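Local coordinates for cytosine deaminase (Klebsiella pneumoniae, PDB 4R85), which probably deaminates cytosine and 5-methylcytosine hydrolytically at an iron-bearing amidohydrolase site, at residues E54-A65 and C304-W314. Sequence-based numbering, arbitrary orientation.
Sequences EPHIHLDATLTA and CFAQDSIQDPW. With FE2 (Fe (II) ion), chain H; 17E (5-methylcytosine), chain G.
Two groups grip the backbone oxygen of I310: the amide N of L63 at 3.0 Å, in the carbonyl plane, and the hydroxyl OG1 of T62, tilted 17° from it. That hydroxyl also bonds to T102 of helix 92-108. At the next carbonyl, Q311 O, the A65 N-H comes in from well above the plane, and L63 lays CD2 against OE1 of the Q311 side chain. Farther back, the carboxylate of E54 serves both segments: its OE1 takes the backbone N-H of Q307 on the syn side at 2.9 Å and a weak bond from Q307 NE2, while OE2 receives H56 N through its anti lone pair. A bend at chi2 (41°) brings that carboxylate across to Q307. Next, I57 and D308 form a single parallel bridge, D308 N to H56 O at 2.8 Å and H58 N to D308 O at 2.9 Å. With CG anti to its backbone N (chi1 -161°), D308 points its carboxylate alongside the rings of H56 and H58. Its OD2 and the NE2 atoms of both histidines each bind iron at 2.3 Å, H209 and H241 complete the site, and S240 holds H56 ND1. OD1 accepts a hydrogen bond from N4 of 5-methylcytosine at 2.7 Å. The ligand's C6 lies 3.2 Å above the centre of the W314 ring, while its methyl CM5 sits over a face of H58, offset toward the rim. A water joins H58 O, I310 N and D312 OD1. The end of strand 47-57 thus meets the loop after strand 303-305 where an amidohydrolase TIM barrel closes, bringing together its HxH motif and metal-binding aspartate.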
# COMPACT_ATOMS: atom_id res chain seq x y z
N GLU A 54 6.57 13.31 -9.61
CA GLU A 54 7.24 12.03 -9.61
C GLU A 54 8.72 12.31 -9.76
O GLU A 54 9.22 12.41 -10.87
CB GLU A 54 6.76 11.15 -10.77
CG GLU A 54 7.51 9.82 -10.85
CD GLU A 54 7.73 9.20 -9.47
OE1 GLU A 54 6.79 8.57 -8.95
OE2 GLU A 54 8.84 9.35 -8.91
N PRO A 55 9.43 12.47 -8.63
CA PRO A 55 10.81 12.95 -8.67
C PRO A 55 11.83 11.87 -8.97
O PRO A 55 13.02 12.18 -9.00
CB PRO A 55 11.03 13.48 -7.25
CG PRO A 55 10.16 12.59 -6.40
CD PRO A 55 8.94 12.28 -7.25
N HIS A 56 11.39 10.63 -9.15
CA HIS A 56 12.31 9.53 -9.40
C HIS A 56 11.62 8.33 -10.03
O HIS A 56 10.95 7.55 -9.34
CB HIS A 56 12.99 9.11 -8.09
CG HIS A 56 14.13 8.16 -8.28
ND1 HIS A 56 15.39 8.40 -7.76
CD2 HIS A 56 14.20 6.97 -8.92
CE1 HIS A 56 16.19 7.40 -8.08
NE2 HIS A 56 15.49 6.53 -8.79
N ILE A 57 11.81 8.16 -11.33
CA ILE A 57 11.25 7.02 -12.07
C ILE A 57 12.24 6.67 -13.17
O ILE A 57 13.02 7.53 -13.58
CB ILE A 57 9.86 7.38 -12.64
CG1 ILE A 57 9.19 6.16 -13.27
CG2 ILE A 57 9.96 8.57 -13.61
CD1 ILE A 57 7.67 6.29 -13.37
N HIS A 58 12.23 5.41 -13.62
CA HIS A 58 13.09 4.98 -14.71
C HIS A 58 12.26 4.74 -15.96
O HIS A 58 11.84 3.60 -16.22
CB HIS A 58 13.83 3.69 -14.36
CG HIS A 58 14.76 3.81 -13.19
ND1 HIS A 58 16.13 3.86 -13.33
CD2 HIS A 58 14.51 3.89 -11.86
CE1 HIS A 58 16.69 3.96 -12.14
NE2 HIS A 58 15.73 3.98 -11.24
N LEU A 59 12.04 5.80 -16.73
CA LEU A 59 11.20 5.70 -17.93
C LEU A 59 11.83 4.88 -19.06
O LEU A 59 11.11 4.37 -19.92
CB LEU A 59 10.83 7.09 -18.45
CG LEU A 59 9.86 7.86 -17.57
CD1 LEU A 59 9.54 9.21 -18.19
CD2 LEU A 59 8.59 7.03 -17.35
N ASP A 60 13.15 4.75 -19.07
CA ASP A 60 13.77 3.95 -20.12
C ASP A 60 13.43 2.47 -19.97
O ASP A 60 13.29 1.75 -20.96
CB ASP A 60 15.28 4.19 -20.23
CG ASP A 60 16.05 3.82 -18.97
OD1 ASP A 60 17.27 3.56 -19.09
OD2 ASP A 60 15.46 3.77 -17.87
N ALA A 61 13.26 2.03 -18.73
CA ALA A 61 13.03 0.61 -18.44
C ALA A 61 11.56 0.26 -18.22
O ALA A 61 11.20 -0.90 -18.09
CB ALA A 61 13.86 0.17 -17.23
N THR A 62 10.70 1.27 -18.21
CA THR A 62 9.29 1.05 -17.89
C THR A 62 8.60 0.08 -18.87
O THR A 62 8.89 0.07 -20.07
CB THR A 62 8.52 2.39 -17.80
OG1 THR A 62 7.22 2.16 -17.24
CG2 THR A 62 8.37 3.01 -19.18
N LEU A 63 7.72 -0.76 -18.34
CA LEU A 63 6.90 -1.68 -19.14
C LEU A 63 7.73 -2.75 -19.85
O LEU A 63 7.34 -3.24 -20.91
CB LEU A 63 6.05 -0.92 -20.17
CG LEU A 63 5.30 0.31 -19.66
CD1 LEU A 63 4.45 0.95 -20.76
CD2 LEU A 63 4.44 -0.07 -18.46
N THR A 64 8.88 -3.12 -19.27
CA THR A 64 9.73 -4.16 -19.87
C THR A 64 9.83 -5.39 -18.97
O THR A 64 10.64 -6.28 -19.24
CB THR A 64 11.17 -3.66 -20.17
OG1 THR A 64 11.85 -3.35 -18.95
CG2 THR A 64 11.16 -2.44 -21.07
N ALA A 65 9.02 -5.44 -17.92
CA ALA A 65 9.00 -6.60 -17.02
C ALA A 65 8.83 -7.93 -17.78
O ALA A 65 7.89 -8.09 -18.58
CB ALA A 65 7.89 -6.45 -15.99
N CYS A 304 11.29 13.16 0.25
CA CYS A 304 10.03 12.92 -0.44
C CYS A 304 9.93 11.48 -0.96
O CYS A 304 10.89 10.73 -0.85
CB CYS A 304 9.86 13.93 -1.58
SG CYS A 304 11.13 13.79 -2.85
N PHE A 305 8.77 11.11 -1.49
CA PHE A 305 8.53 9.74 -1.95
C PHE A 305 8.41 9.66 -3.47
O PHE A 305 7.94 10.60 -4.11
CB PHE A 305 7.24 9.18 -1.35
CG PHE A 305 7.31 8.92 0.12
CD1 PHE A 305 8.32 8.13 0.65
CD2 PHE A 305 6.35 9.46 0.98
CE1 PHE A 305 8.38 7.87 2.02
CE2 PHE A 305 6.41 9.21 2.36
CZ PHE A 305 7.43 8.42 2.87
N ALA A 306 8.80 8.52 -4.04
CA ALA A 306 8.75 8.34 -5.48
C ALA A 306 8.40 6.90 -5.84
O ALA A 306 8.58 5.98 -5.05
CB ALA A 306 10.08 8.72 -6.09
N GLN A 307 7.90 6.71 -7.06
CA GLN A 307 7.52 5.38 -7.53
C GLN A 307 8.70 4.50 -7.96
O GLN A 307 8.65 3.30 -7.76
CB GLN A 307 6.49 5.49 -8.67
CG GLN A 307 5.17 6.09 -8.19
CD GLN A 307 4.21 6.40 -9.31
OE1 GLN A 307 3.57 5.50 -9.87
NE2 GLN A 307 4.08 7.67 -9.65
N ASP A 308 9.72 5.11 -8.57
CA ASP A 308 10.91 4.39 -9.05
C ASP A 308 10.64 3.57 -10.32
O ASP A 308 11.21 3.84 -11.39
CB ASP A 308 11.50 3.49 -7.94
CG ASP A 308 12.94 3.11 -8.20
OD1 ASP A 308 13.38 2.02 -7.78
OD2 ASP A 308 13.63 3.92 -8.83
N SER A 309 9.78 2.57 -10.21
CA SER A 309 9.55 1.64 -11.30
C SER A 309 8.08 1.45 -11.62
O SER A 309 7.24 1.41 -10.73
CB SER A 309 10.10 0.27 -10.94
OG SER A 309 11.51 0.28 -10.93
N ILE A 310 7.78 1.30 -12.90
CA ILE A 310 6.48 0.79 -13.32
C ILE A 310 6.69 -0.36 -14.30
O ILE A 310 7.15 -0.17 -15.43
CB ILE A 310 5.60 1.90 -13.91
CG1 ILE A 310 5.25 2.92 -12.81
CG2 ILE A 310 4.33 1.31 -14.51
CD1 ILE A 310 4.30 4.04 -13.24
N GLN A 311 6.37 -1.57 -13.83
CA GLN A 311 6.44 -2.80 -14.61
C GLN A 311 7.77 -2.99 -15.32
O GLN A 311 7.83 -3.12 -16.54
CB GLN A 311 5.28 -2.87 -15.61
CG GLN A 311 3.91 -2.84 -14.95
CD GLN A 311 2.78 -2.82 -15.96
OE1 GLN A 311 2.20 -1.77 -16.25
NE2 GLN A 311 2.45 -3.99 -16.50
N ASP A 312 8.85 -3.03 -14.55
CA ASP A 312 10.18 -3.07 -15.16
C ASP A 312 10.98 -4.28 -14.63
O ASP A 312 10.41 -5.12 -13.92
CB ASP A 312 10.85 -1.68 -15.00
CG ASP A 312 11.35 -1.40 -13.59
OD1 ASP A 312 11.80 -0.25 -13.34
OD2 ASP A 312 11.30 -2.30 -12.72
N PRO A 313 12.28 -4.40 -14.97
CA PRO A 313 12.97 -5.62 -14.51
C PRO A 313 13.10 -5.73 -12.98
O PRO A 313 13.38 -6.82 -12.49
CB PRO A 313 14.36 -5.50 -15.13
CG PRO A 313 14.19 -4.59 -16.30
CD PRO A 313 13.14 -3.61 -15.89
N TRP A 314 12.90 -4.64 -12.25
CA TRP A 314 13.07 -4.64 -10.79
C TRP A 314 11.75 -4.81 -10.04
O TRP A 314 11.73 -5.30 -8.91
CB TRP A 314 13.77 -3.36 -10.32
CG TRP A 314 15.18 -3.28 -10.77
CD1 TRP A 314 16.29 -3.76 -10.12
CD2 TRP A 314 15.65 -2.69 -11.99
NE1 TRP A 314 17.42 -3.51 -10.86
CE2 TRP A 314 17.06 -2.86 -12.02
CE3 TRP A 314 15.03 -2.05 -13.06
CZ2 TRP A 314 17.85 -2.40 -13.08
CZ3 TRP A 314 15.81 -1.59 -14.13
CH2 TRP A 314 17.21 -1.77 -14.13
FE FE2 H . 15.91 4.31 -8.94
N1 17E G . 18.42 0.45 -11.20
C2 17E G . 18.86 0.59 -9.95
O2 17E G . 20.21 0.57 -9.71
N3 17E G . 18.03 0.76 -8.92
C4 17E G . 16.70 0.78 -9.12
N4 17E G . 15.82 0.96 -8.01
C5 17E G . 16.18 0.64 -10.41
C6 17E G . 17.09 0.47 -11.45
CM5 17E G . 14.71 0.67 -10.65
O HOH W 1 10.32 1.73 -14.68